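Local coordinates for surface presentation of antigens protein SpaO (Salmonella typhimurium, PDB 4YX1) that forms part of the type III secretion sorting platform, in the pathway that presents surface determinants needed for Salmonella entry into mammalian cells, at the interface of chains A and B. Numbering follows the deposited sequence. Chains: chain A/B, Surface presentation of antigens protein SpaO.

Contact 1: the interface of chains A and B. Residues chain A 5, 7, 9, 42, 44, 49; chain B 21, 24.
B:Leu21 and B:Met24, on one face of helix 18-24, press into apolar side chains from strands 4-10, 40-44 and 47-56 of chain A, joining two C-terminal SPOA domains of the FliN/MopA/SpaO family. At the centre, A:Leu49 and B:Leu21 point at each other tip to tip, their CD1 methyls 3.8 Å apart. In B:Leu21, CG stands opposite the backbone N (chi1 -163°), and A:Leu49 CD1 rests on the fork of CG and its two methyls. B:Leu21 CD1 also reaches A:Leu7 CD1 at 4.0 Å.

B:Met24, modelled as selenomethionine, runs out nearly straight as far as the selenium and then bends (chi3 66°). Its SE rests against both methyls of A:Leu7, 3.9 Å from CD2, with the two side chains crossing at a slant. The bend turns CE toward A:Ile42, whose CG2 is 4.0 Å from CE as the side chains run past each other in opposite senses.

Farther out, A:Ala44 CB lies 4.1 Å from B:Leu21 CD1. At the edge of the patch A:Val5 CG1 meets that same methyl, the valine crossing the leucine at about a right angle. A:Phe9 borders the other end, its ring CZ 4.4 Å from B:Met24 SE.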
loop_
_atom_site.group_PDB
_atom_site.type_symbol
_atom_site.label_atom_id
_atom_site.label_comp_id
_atom_site.label_asym_id
_atom_site.label_seq_id
_atom_site.Cartn_x
_atom_site.Cartn_y
_atom_site.Cartn_z
ATOM N N VAL A 5 2.363 -13.960 -9.438
ATOM C CA VAL A 5 2.191 -13.510 -8.067
ATOM C C VAL A 5 1.651 -12.085 -8.038
ATOM O O VAL A 5 2.202 -11.194 -8.690
ATOM C CB VAL A 5 3.526 -13.576 -7.296
ATOM C CG1 VAL A 5 3.377 -13.005 -5.895
ATOM C CG2 VAL A 5 4.037 -15.002 -7.239
ATOM N N LEU A 7 1.767 -8.928 -6.340
ATOM C CA LEU A 7 2.645 -8.249 -5.395
ATOM C C LEU A 7 2.041 -6.907 -5.024
ATOM O O LEU A 7 1.619 -6.152 -5.901
ATOM C CB LEU A 7 4.030 -8.064 -6.008
ATOM C CG LEU A 7 5.090 -7.316 -5.202
ATOM C CD1 LEU A 7 5.536 -8.138 -3.994
ATOM C CD2 LEU A 7 6.264 -6.971 -6.107
ATOM N N PHE A 9 2.590 -3.381 -2.378
ATOM C CA PHE A 9 3.261 -2.585 -1.363
ATOM C C PHE A 9 2.162 -1.838 -0.643
ATOM O O PHE A 9 1.515 -0.974 -1.238
ATOM C CB PHE A 9 4.290 -1.628 -1.975
ATOM C CG PHE A 9 5.434 -2.324 -2.623
ATOM C CD1 PHE A 9 5.338 -2.775 -3.931
ATOM C CD2 PHE A 9 6.591 -2.576 -1.915
ATOM C CE1 PHE A 9 6.387 -3.438 -4.529
ATOM C CE2 PHE A 9 7.652 -3.239 -2.507
ATOM C CZ PHE A 9 7.549 -3.673 -3.815
ATOM N N ILE A 42 5.038 -5.663 2.374
ATOM C CA ILE A 42 5.156 -6.284 1.070
ATOM C C ILE A 42 4.373 -7.582 1.098
ATOM O O ILE A 42 4.701 -8.478 1.871
ATOM C CB ILE A 42 6.627 -6.530 0.716
ATOM C CG1 ILE A 42 7.395 -5.210 0.819
ATOM C CG2 ILE A 42 6.773 -7.147 -0.677
ATOM C CD1 ILE A 42 8.784 -5.375 1.283
ATOM N N ALA A 44 2.508 -10.846 -1.011
ATOM C CA ALA A 44 2.518 -11.688 -2.202
ATOM C C ALA A 44 1.312 -12.603 -2.103
ATOM O O ALA A 44 1.216 -13.390 -1.170
ATOM C CB ALA A 44 3.815 -12.484 -2.300
ATOM N N LEU A 49 5.219 -10.820 3.225
ATOM C CA LEU A 49 6.576 -11.280 2.927
ATOM C C LEU A 49 7.649 -10.511 3.663
ATOM O O LEU A 49 8.747 -11.007 3.867
ATOM C CB LEU A 49 6.886 -11.154 1.444
ATOM C CG LEU A 49 6.266 -12.104 0.447
ATOM C CD1 LEU A 49 7.066 -11.987 -0.840
ATOM C CD2 LEU A 49 6.296 -13.517 0.981
ATOM N N LEU B 21 9.999 -12.578 -7.706
ATOM C CA LEU B 21 9.737 -12.488 -6.282
ATOM C C LEU B 21 10.968 -12.885 -5.465
ATOM O O LEU B 21 11.331 -12.202 -4.505
ATOM C CB LEU B 21 8.547 -13.372 -5.912
ATOM C CG LEU B 21 7.904 -13.089 -4.555
ATOM C CD1 LEU B 21 7.110 -11.788 -4.607
ATOM C CD2 LEU B 21 7.019 -14.252 -4.150
HETATM N N MSE B 24 13.685 -10.154 -5.762
HETATM C CA MSE B 24 13.348 -9.001 -4.945
HETATM C C MSE B 24 13.862 -9.165 -3.521
HETATM O O MSE B 24 14.317 -8.210 -2.897
HETATM C CB MSE B 24 11.831 -8.800 -4.958
HETATM C CG MSE B 24 11.337 -7.656 -4.108
HETATM SE SE MSE B 24 9.402 -7.694 -3.977
HETATM C CE MSE B 24 9.176 -9.340 -2.970
#

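Contact 2: the interface of chains A and B. Residues chain A 63-65, 68; chain B 27-30.
A:Val63 and B:Leu30 pair backbone to backbone in both directions, making an antiparallel bridge between the chains. A:Val63 N donates to B:Leu30 O at 2.8 Å, and B:Leu30 N returns a nearly straight bond to A:Val63 O at 2.9 Å (174° at H). Farther along, A:Ile65 N reaches B:Gln28 O at 2.8 Å, its approach tilted from the carbonyl plane.

The indole of A:Trp68 adds a side-chain bond: NE1 donates to B:Gln27 O at 3.1 Å, with the oxygen at the ring edge, almost in the plane of the indole, and the donor near the line of the C=O bond. Within chain A, A:Ile65 CG2 lies 3.6 Å above one indole face, offset toward the rim. The bond, together with this contact on the face, probably helps set the turn of the ring.

B:Gln28 bends at chi2 (-60°), which carries its amide back beside A:Ile65. There OE1 contacts water 1 at 3.0 Å, and the water also contacts A:Ile65 O and B:Gln28 O; the latter oxygen thus meets both a peptide N-H and the water. On the apolar side, A:Ile65 CD1 touches B:Leu30 CD1 at 4.0 Å, while B:Leu29 CD1 packs on A:Glu64 CA.

Strand 29-31 of chain B pairs antiparallel with strand 61-65 of chain A, and the loop between helix 18-24 and strand 29-31 supplies the carbonyls of B:Gln27 and B:Gln28.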
loop_
_atom_site.group_PDB
_atom_site.type_symbol
_atom_site.label_atom_id
_atom_site.label_comp_id
_atom_site.label_asym_id
_atom_site.label_seq_id
_atom_site.Cartn_x
_atom_site.Cartn_y
_atom_site.Cartn_z
ATOM N N VAL A 63 11.261 1.712 -0.952
ATOM C CA VAL A 63 10.994 1.040 0.308
ATOM C C VAL A 63 12.301 0.464 0.828
ATOM O O VAL A 63 12.909 -0.401 0.199
ATOM C CB VAL A 63 9.930 -0.065 0.168
ATOM C CG1 VAL A 63 9.736 -0.774 1.503
ATOM C CG2 VAL A 63 8.623 0.535 -0.324
ATOM N N GLU A 64 12.745 0.987 1.967
ATOM C CA GLU A 64 13.914 0.479 2.658
ATOM C C GLU A 64 13.510 -0.742 3.469
ATOM O O GLU A 64 12.734 -0.620 4.405
ATOM C CB GLU A 64 14.491 1.567 3.563
ATOM C CG GLU A 64 15.691 1.105 4.378
ATOM C CD GLU A 64 16.062 2.089 5.464
ATOM O OE1 GLU A 64 15.296 3.052 5.689
ATOM O OE2 GLU A 64 17.111 1.898 6.104
ATOM N N ILE A 65 14.016 -1.917 3.114
ATOM C CA ILE A 65 13.577 -3.141 3.788
ATOM C C ILE A 65 14.129 -3.202 5.214
ATOM O O ILE A 65 15.320 -2.984 5.447
ATOM C CB ILE A 65 14.018 -4.401 3.014
ATOM C CG1 ILE A 65 13.509 -4.360 1.569
ATOM C CG2 ILE A 65 13.562 -5.685 3.733
ATOM C CD1 ILE A 65 12.026 -4.365 1.459
ATOM N N TRP A 68 12.811 -9.159 5.928
ATOM C CA TRP A 68 12.220 -10.143 5.037
ATOM C C TRP A 68 11.859 -11.333 5.905
ATOM O O TRP A 68 12.678 -11.786 6.705
ATOM C CB TRP A 68 13.180 -10.578 3.923
ATOM C CG TRP A 68 13.407 -9.599 2.805
ATOM C CD1 TRP A 68 14.597 -9.033 2.441
ATOM C CD2 TRP A 68 12.434 -9.102 1.883
ATOM N NE1 TRP A 68 14.420 -8.210 1.359
ATOM C CE2 TRP A 68 13.102 -8.240 0.991
ATOM C CE3 TRP A 68 11.060 -9.307 1.720
ATOM C CZ2 TRP A 68 12.445 -7.576 -0.032
ATOM C CZ3 TRP A 68 10.412 -8.649 0.701
ATOM C CH2 TRP A 68 11.097 -7.790 -0.162
ATOM N N GLN B 27 17.226 -7.744 -2.303
ATOM C CA GLN B 27 17.433 -6.303 -2.280
ATOM C C GLN B 27 17.157 -5.711 -0.906
ATOM O O GLN B 27 16.325 -6.224 -0.146
ATOM C CB GLN B 27 16.546 -5.624 -3.328
ATOM C CG GLN B 27 16.719 -6.166 -4.744
ATOM C CD GLN B 27 18.038 -5.751 -5.364
ATOM O OE1 GLN B 27 18.568 -4.685 -5.052
ATOM N NE2 GLN B 27 18.583 -6.594 -6.240
ATOM N N GLN B 28 17.848 -4.622 -0.585
ATOM C CA GLN B 28 17.590 -3.923 0.674
ATOM C C GLN B 28 16.837 -2.596 0.496
ATOM O O GLN B 28 16.254 -2.085 1.441
ATOM C CB GLN B 28 18.900 -3.692 1.436
ATOM C CG GLN B 28 19.322 -4.933 2.223
ATOM C CD GLN B 28 18.271 -5.365 3.256
ATOM O OE1 GLN B 28 17.841 -4.578 4.096
ATOM N NE2 GLN B 28 17.818 -6.617 3.154
ATOM N N LEU B 29 16.838 -2.048 -0.714
ATOM C CA LEU B 29 16.115 -0.815 -1.003
ATOM C C LEU B 29 15.427 -0.989 -2.353
ATOM O O LEU B 29 16.089 -1.164 -3.376
ATOM C CB LEU B 29 17.065 0.387 -1.000
ATOM C CG LEU B 29 16.478 1.755 -1.372
ATOM C CD1 LEU B 29 15.343 2.149 -0.443
ATOM C CD2 LEU B 29 17.550 2.845 -1.377
ATOM N N LEU B 30 14.097 -0.978 -2.342
ATOM C CA LEU B 30 13.308 -1.233 -3.541
ATOM C C LEU B 30 12.774 0.061 -4.117
ATOM O O LEU B 30 12.131 0.822 -3.413
ATOM C CB LEU B 30 12.140 -2.168 -3.226
ATOM C CG LEU B 30 12.491 -3.582 -2.771
ATOM C CD1 LEU B 30 11.213 -4.341 -2.421
ATOM C CD2 LEU B 30 13.250 -4.278 -3.875
HETATM O O HOH W 1 17.583 -1.574 3.862
#

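Contact 3: the interface of chains A and B. Residues chain A 24-25, 27-28, 30; chain B 42, 65, 68.
The C-terminal end of helix 18-25 in chain A, with the turn that follows it, receives the indole of B:Trp68 from the short last strand of the SPOA domain. NE1 donates to A:Gln27 O at 2.9 Å in a nearly straight bond (175° at H), the acceptor lying at the ring edge and in its plane. The ring is held between two aliphatic groups: B:Ile65 CG2 of its own chain covers one face, and A:Gly25 CA, 3.8 Å from CE2, lies over the other, both toward the rim.

At the six-membered end, A:Met24 CG, in a residue modelled as selenomethionine, comes within 3.5 Å of B:Trp68 CH2, its side chain crossing the indole at about a right angle. In B:Trp68, chi1 of -72° keeps CG beside the backbone N, and chi2 of 115° turns the N-H edge to A:Gln27.

A:Leu30 brings CD2 against CG1 and CD1 of B:Ile65, the two side chains crossing at a slant, and the 3.4 Å approach of CD2 to CG1 is tight. Next to this pair, B:Ile65 N donates to A:Gln28 O at 2.8 Å. Water 2 joins that same oxygen and A:Gln28 OE1 to B:Ile65 O, 3.0 Å from the water.

By fitting a tryptophan of one copy to the helix end of the other, the site ties the two SpaO domains together and probably fixes where each helix sits in an intertwined dimer of the type common in this family.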
loop_
_atom_site.group_PDB
_atom_site.type_symbol
_atom_site.label_atom_id
_atom_site.label_comp_id
_atom_site.label_asym_id
_atom_site.label_seq_id
_atom_site.Cartn_x
_atom_site.Cartn_y
_atom_site.Cartn_z
HETATM N N MSE A 24 -15.492 6.663 6.012
HETATM C CA MSE A 24 -14.323 6.999 5.215
HETATM C C MSE A 24 -14.716 7.518 3.836
HETATM O O MSE A 24 -14.117 8.463 3.315
HETATM C CB MSE A 24 -13.426 5.777 5.078
HETATM C CG MSE A 24 -12.482 5.806 3.885
HETATM SE SE MSE A 24 -11.473 4.159 3.854
HETATM C CE MSE A 24 -11.379 4.078 5.847
ATOM N N GLY A 25 -15.732 6.892 3.250
ATOM C CA GLY A 25 -16.189 7.248 1.918
ATOM C C GLY A 25 -16.768 8.650 1.820
ATOM O O GLY A 25 -16.919 9.167 0.722
ATOM N N GLN A 27 -15.180 11.202 3.094
ATOM C CA GLN A 27 -14.042 12.102 3.218
ATOM C C GLN A 27 -13.317 12.310 1.903
ATOM O O GLN A 27 -13.329 11.452 1.016
ATOM C CB GLN A 27 -13.070 11.566 4.269
ATOM C CG GLN A 27 -13.702 11.394 5.641
ATOM C CD GLN A 27 -14.112 12.721 6.255
ATOM O OE1 GLN A 27 -13.317 13.391 6.924
ATOM N NE2 GLN A 27 -15.356 13.117 6.018
ATOM N N GLN A 28 -12.680 13.466 1.784
ATOM C CA GLN A 28 -11.827 13.752 0.637
ATOM C C GLN A 28 -10.341 13.649 0.974
ATOM O O GLN A 28 -9.514 13.550 0.080
ATOM C CB GLN A 28 -12.135 15.145 0.079
ATOM C CG GLN A 28 -13.404 15.210 -0.766
ATOM C CD GLN A 28 -13.354 14.284 -1.972
ATOM O OE1 GLN A 28 -12.418 14.329 -2.767
ATOM N NE2 GLN A 28 -14.365 13.432 -2.107
ATOM N N LEU A 30 -7.911 11.545 3.735
ATOM C CA LEU A 30 -7.880 10.548 4.800
ATOM C C LEU A 30 -6.535 10.577 5.506
ATOM O O LEU A 30 -5.493 10.476 4.867
ATOM C CB LEU A 30 -8.150 9.150 4.242
ATOM C CG LEU A 30 -9.577 8.827 3.791
ATOM C CD1 LEU A 30 -10.556 9.013 4.928
ATOM C CD2 LEU A 30 -10.019 9.630 2.598
ATOM N N ILE B 42 -7.192 2.459 -2.925
ATOM C CA ILE B 42 -7.886 2.082 -1.719
ATOM C C ILE B 42 -8.713 0.863 -2.059
ATOM O O ILE B 42 -9.559 0.910 -2.955
ATOM C CB ILE B 42 -8.778 3.214 -1.195
ATOM C CG1 ILE B 42 -7.958 4.503 -1.026
ATOM C CG2 ILE B 42 -9.457 2.802 0.106
ATOM C CD1 ILE B 42 -7.937 5.428 -2.230
ATOM N N ILE B 65 -8.146 11.897 -1.775
ATOM C CA ILE B 65 -8.949 11.107 -2.703
ATOM C C ILE B 65 -9.178 11.847 -4.010
ATOM O O ILE B 65 -9.654 12.988 -4.024
ATOM C CB ILE B 65 -10.319 10.738 -2.111
ATOM C CG1 ILE B 65 -10.141 9.992 -0.795
ATOM C CG2 ILE B 65 -11.118 9.896 -3.101
ATOM C CD1 ILE B 65 -9.437 8.665 -0.929
ATOM N N TRP B 68 -13.641 8.372 -5.557
ATOM C CA TRP B 68 -14.304 7.208 -4.975
ATOM C C TRP B 68 -15.118 6.552 -6.084
ATOM O O TRP B 68 -15.934 7.218 -6.729
ATOM C CB TRP B 68 -15.229 7.586 -3.808
ATOM C CG TRP B 68 -14.557 7.994 -2.530
ATOM C CD1 TRP B 68 -14.598 9.223 -1.945
ATOM C CD2 TRP B 68 -13.774 7.163 -1.664
ATOM N NE1 TRP B 68 -13.866 9.219 -0.780
ATOM C CE2 TRP B 68 -13.357 7.964 -0.582
ATOM C CE3 TRP B 68 -13.378 5.821 -1.704
ATOM C CZ2 TRP B 68 -12.559 7.468 0.450
ATOM C CZ3 TRP B 68 -12.591 5.331 -0.677
ATOM C CH2 TRP B 68 -12.186 6.156 0.384
HETATM O O HOH W 2 -9.493 15.297 -2.113
#

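Contact 1 and contact 2 are neighbours, their C-alpha centres about 11 Å apart, and together they hold helix 18-24 and strand 29-31 of chain B against chain A. Contact 3 lies at the other end of the two-fold interface, about 26 Å from contact 1 and 29 Å from contact 2. With chains exchanged it reuses residues 27, 28, 30, 65 and 68 of contact 2, and residues 24 and 42 of contact 1. Each copy thus both lends its helix and receives the other's, a reciprocal exchange suggesting that the domain is stabilised as an intertwined pair.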